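Local coordinates for inosine-uridine preferring nucleoside hydrolase family protein (Bacillus anthracis, PDB 2C40) that belongs to the inosine-uridine preferring nucleoside hydrolase family and holds a calcium ion and alpha-D-ribofuranose in its pocket, at residues T125-T129 against N173-D177. Sequence-based numbering, arbitrary orientation. Where two conformers were deposited one is given.
Sequences TGPLT and NSFWD. With CA (calcium ion), chain C; RIB (alpha-D-ribofuranose), chain D.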
loop_
_atom_site.group_PDB
_atom_site.type_symbol
_atom_site.label_atom_id
_atom_site.label_comp_id
_atom_site.label_asym_id
_atom_site.label_seq_id
_atom_site.Cartn_x
_atom_site.Cartn_y
_atom_site.Cartn_z
ATOM N N THR A 125 8.543 -4.709 -19.790
ATOM C CA THR A 125 7.568 -5.184 -18.879
ATOM C C THR A 125 6.331 -4.270 -18.732
ATOM O O THR A 125 5.425 -4.617 -17.992
ATOM C CB THR A 125 8.175 -5.551 -17.499
ATOM O OG1 THR A 125 8.761 -4.411 -16.842
ATOM C CG2 THR A 125 9.191 -6.639 -17.659
ATOM N N GLY A 126 6.278 -3.183 -19.494
ATOM C CA GLY A 126 5.081 -2.419 -19.755
ATOM C C GLY A 126 4.717 -2.511 -21.251
ATOM O O GLY A 126 5.208 -3.386 -21.965
ATOM N N PRO A 127 3.843 -1.603 -21.738
ATOM C CA PRO A 127 3.503 -1.450 -23.155
ATOM C C PRO A 127 4.718 -1.257 -24.071
ATOM O O PRO A 127 5.793 -0.917 -23.575
ATOM C CB PRO A 127 2.687 -0.164 -23.129
ATOM C CG PRO A 127 2.041 -0.159 -21.797
ATOM C CD PRO A 127 3.127 -0.629 -20.913
ATOM N N LEU A 128 4.529 -1.388 -25.386
ATOM C CA LEU A 128 5.639 -1.362 -26.329
ATOM C C LEU A 128 5.896 -0.021 -26.988
ATOM O O LEU A 128 6.735 0.061 -27.849
ATOM C CB LEU A 128 5.419 -2.414 -27.414
ATOM C CG LEU A 128 5.707 -3.856 -26.993
ATOM C CD1 LEU A 128 5.161 -4.761 -28.090
ATOM C CD2 LEU A 128 7.202 -4.071 -26.775
ATOM N N THR A 129 5.231 1.043 -26.570
ATOM C CA THR A 129 5.235 2.267 -27.385
ATOM C C THR A 129 6.578 3.008 -27.473
ATOM O O THR A 129 6.886 3.551 -28.542
ATOM C CB THR A 129 3.980 3.184 -27.204
ATOM O OG1 THR A 129 4.314 4.593 -27.107
ATOM C CG2 THR A 129 3.067 2.729 -26.169
ATOM N N ASN A 173 -0.826 -4.785 -21.286
ATOM C CA ASN A 173 0.314 -4.151 -21.967
ATOM C C ASN A 173 0.070 -3.966 -23.476
ATOM O O ASN A 173 0.490 -2.955 -24.048
ATOM C CB ASN A 173 1.639 -4.885 -21.685
ATOM C CG ASN A 173 2.131 -4.688 -20.234
ATOM O OD1 ASN A 173 1.712 -3.753 -19.544
ATOM N ND2 ASN A 173 3.060 -5.538 -19.797
ATOM N N SER A 174 -0.603 -4.932 -24.109
ATOM C CA SER A 174 -1.018 -4.805 -25.505
ATOM C C SER A 174 -2.138 -3.786 -25.661
ATOM O O SER A 174 -2.065 -2.907 -26.509
ATOM C CB SER A 174 -1.510 -6.132 -26.085
ATOM O OG SER A 174 -0.655 -7.193 -25.724
ATOM N N PHE A 175 -3.179 -3.926 -24.857
ATOM C CA PHE A 175 -4.316 -3.000 -24.904
ATOM C C PHE A 175 -3.923 -1.507 -24.755
ATOM O O PHE A 175 -4.480 -0.679 -25.418
ATOM C CB PHE A 175 -5.322 -3.409 -23.836
ATOM C CG PHE A 175 -6.620 -2.617 -23.848
ATOM C CD1 PHE A 175 -7.482 -2.707 -24.926
ATOM C CD2 PHE A 175 -6.985 -1.833 -22.754
ATOM C CE1 PHE A 175 -8.660 -2.015 -24.958
ATOM C CE2 PHE A 175 -8.180 -1.105 -22.751
ATOM C CZ PHE A 175 -9.040 -1.203 -23.833
ATOM N N TRP A 176 -2.938 -1.197 -23.919
ATOM C CA TRP A 176 -2.537 0.199 -23.677
ATOM C C TRP A 176 -2.183 0.910 -24.944
ATOM O O TRP A 176 -2.472 2.102 -25.075
ATOM C CB TRP A 176 -1.365 0.294 -22.723
ATOM C CG TRP A 176 -1.088 1.679 -22.073
ATOM C CD1 TRP A 176 -1.674 2.175 -20.977
ATOM C CD2 TRP A 176 -0.067 2.637 -22.441
ATOM N NE1 TRP A 176 -1.172 3.391 -20.664
ATOM C CE2 TRP A 176 -0.159 3.694 -21.529
ATOM C CE3 TRP A 176 0.920 2.685 -23.451
ATOM C CZ2 TRP A 176 0.697 4.796 -21.553
ATOM C CZ3 TRP A 176 1.751 3.807 -23.501
ATOM C CH2 TRP A 176 1.623 4.849 -22.537
ATOM N N ASP A 177 -1.554 0.182 -25.880
ATOM C CA ASP A 177 -1.208 0.715 -27.192
ATOM C C ASP A 177 -1.063 -0.438 -28.219
ATOM O O ASP A 177 0.056 -0.970 -28.443
ATOM C CB ASP A 177 0.086 1.507 -27.082
ATOM C CG ASP A 177 0.391 2.273 -28.340
ATOM O OD1 ASP A 177 -0.355 2.044 -29.295
ATOM O OD2 ASP A 177 1.315 3.123 -28.358
HETATM CA CA CA C . 4.377 -3.806 -15.851
HETATM O O5 RIB D . -1.189 -7.160 -17.964
HETATM C C5 RIB D . -0.188 -7.421 -16.940
HETATM C C4 RIB D . 0.595 -6.128 -16.706
HETATM O O4 RIB D . -0.330 -5.183 -16.129
HETATM C C3 RIB D . 1.852 -6.175 -15.813
HETATM O O3 RIB D . 3.030 -5.974 -16.660
HETATM C C2 RIB D . 1.607 -5.117 -14.647
HETATM O O2 RIB D . 2.617 -4.091 -14.219
HETATM C C1 RIB D . 0.283 -4.422 -15.056
HETATM O O HOH W 1 1.869 -1.816 -26.235
HETATM O O HOH W 2 2.348 -3.156 -17.103
#
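Pro127 and Asn173 bring the two backbones together, CA to CA 4.3 Å, where the loop 125-129 runs past segment 173-177, most of it on the short helix 172-176; Pro127 CA makes a long, bent CA-H...O contact with Asn173 O (3.5 Å). The Asn173 amide lies along Gly126, its CG 3.5 Å from Gly126 C. With CG anti to the carbonyl carbon (chi1 -71°), the amide rests against Gly126 and turns its ND2 to Thr125 O and the sugar. ND2 donates to Thr125 O at 3.1 Å, a bent bond (136°) that meets the oxygen from above the carbonyl plane, and also hydrogen-bonds O3 of the ribofuranose and Met151 O. OD1, the other polar atom of the amide, accepts from a water that is itself a calcium ligand. Asn173 is thus a second-shell residue of the calcium, touching three of its ligands: Thr125 O binds the metal directly at 2.5 Å, beside O2 and O3 of the sugar, while Asp9, Asp14 and Asp247 add carboxylate oxygens. A calcium ion held by clustered aspartates is characteristic of the nucleoside hydrolase fold; here the pocket also holds alpha-D-ribofuranose. Further along, the Pro127 ring packs on the Trp176 indole, CG lying over one face toward the rim and CB 3.4 Å from CE3. Trp176 CG is anti to its backbone N (chi1 -163°), which carries the indole across to the proline. Another water, away from the metal, bridges the backbones, accepting from Leu128 N and donating to Asn173 O and Asp177 O. Leu128, N-cap of helix 129-137, packs against strand 145-151 and helix 178-186; the Asp177 side chain caps the start of helix 178-186, and the contact lies at the C-terminal end of central strand 120-124, where both helices begin.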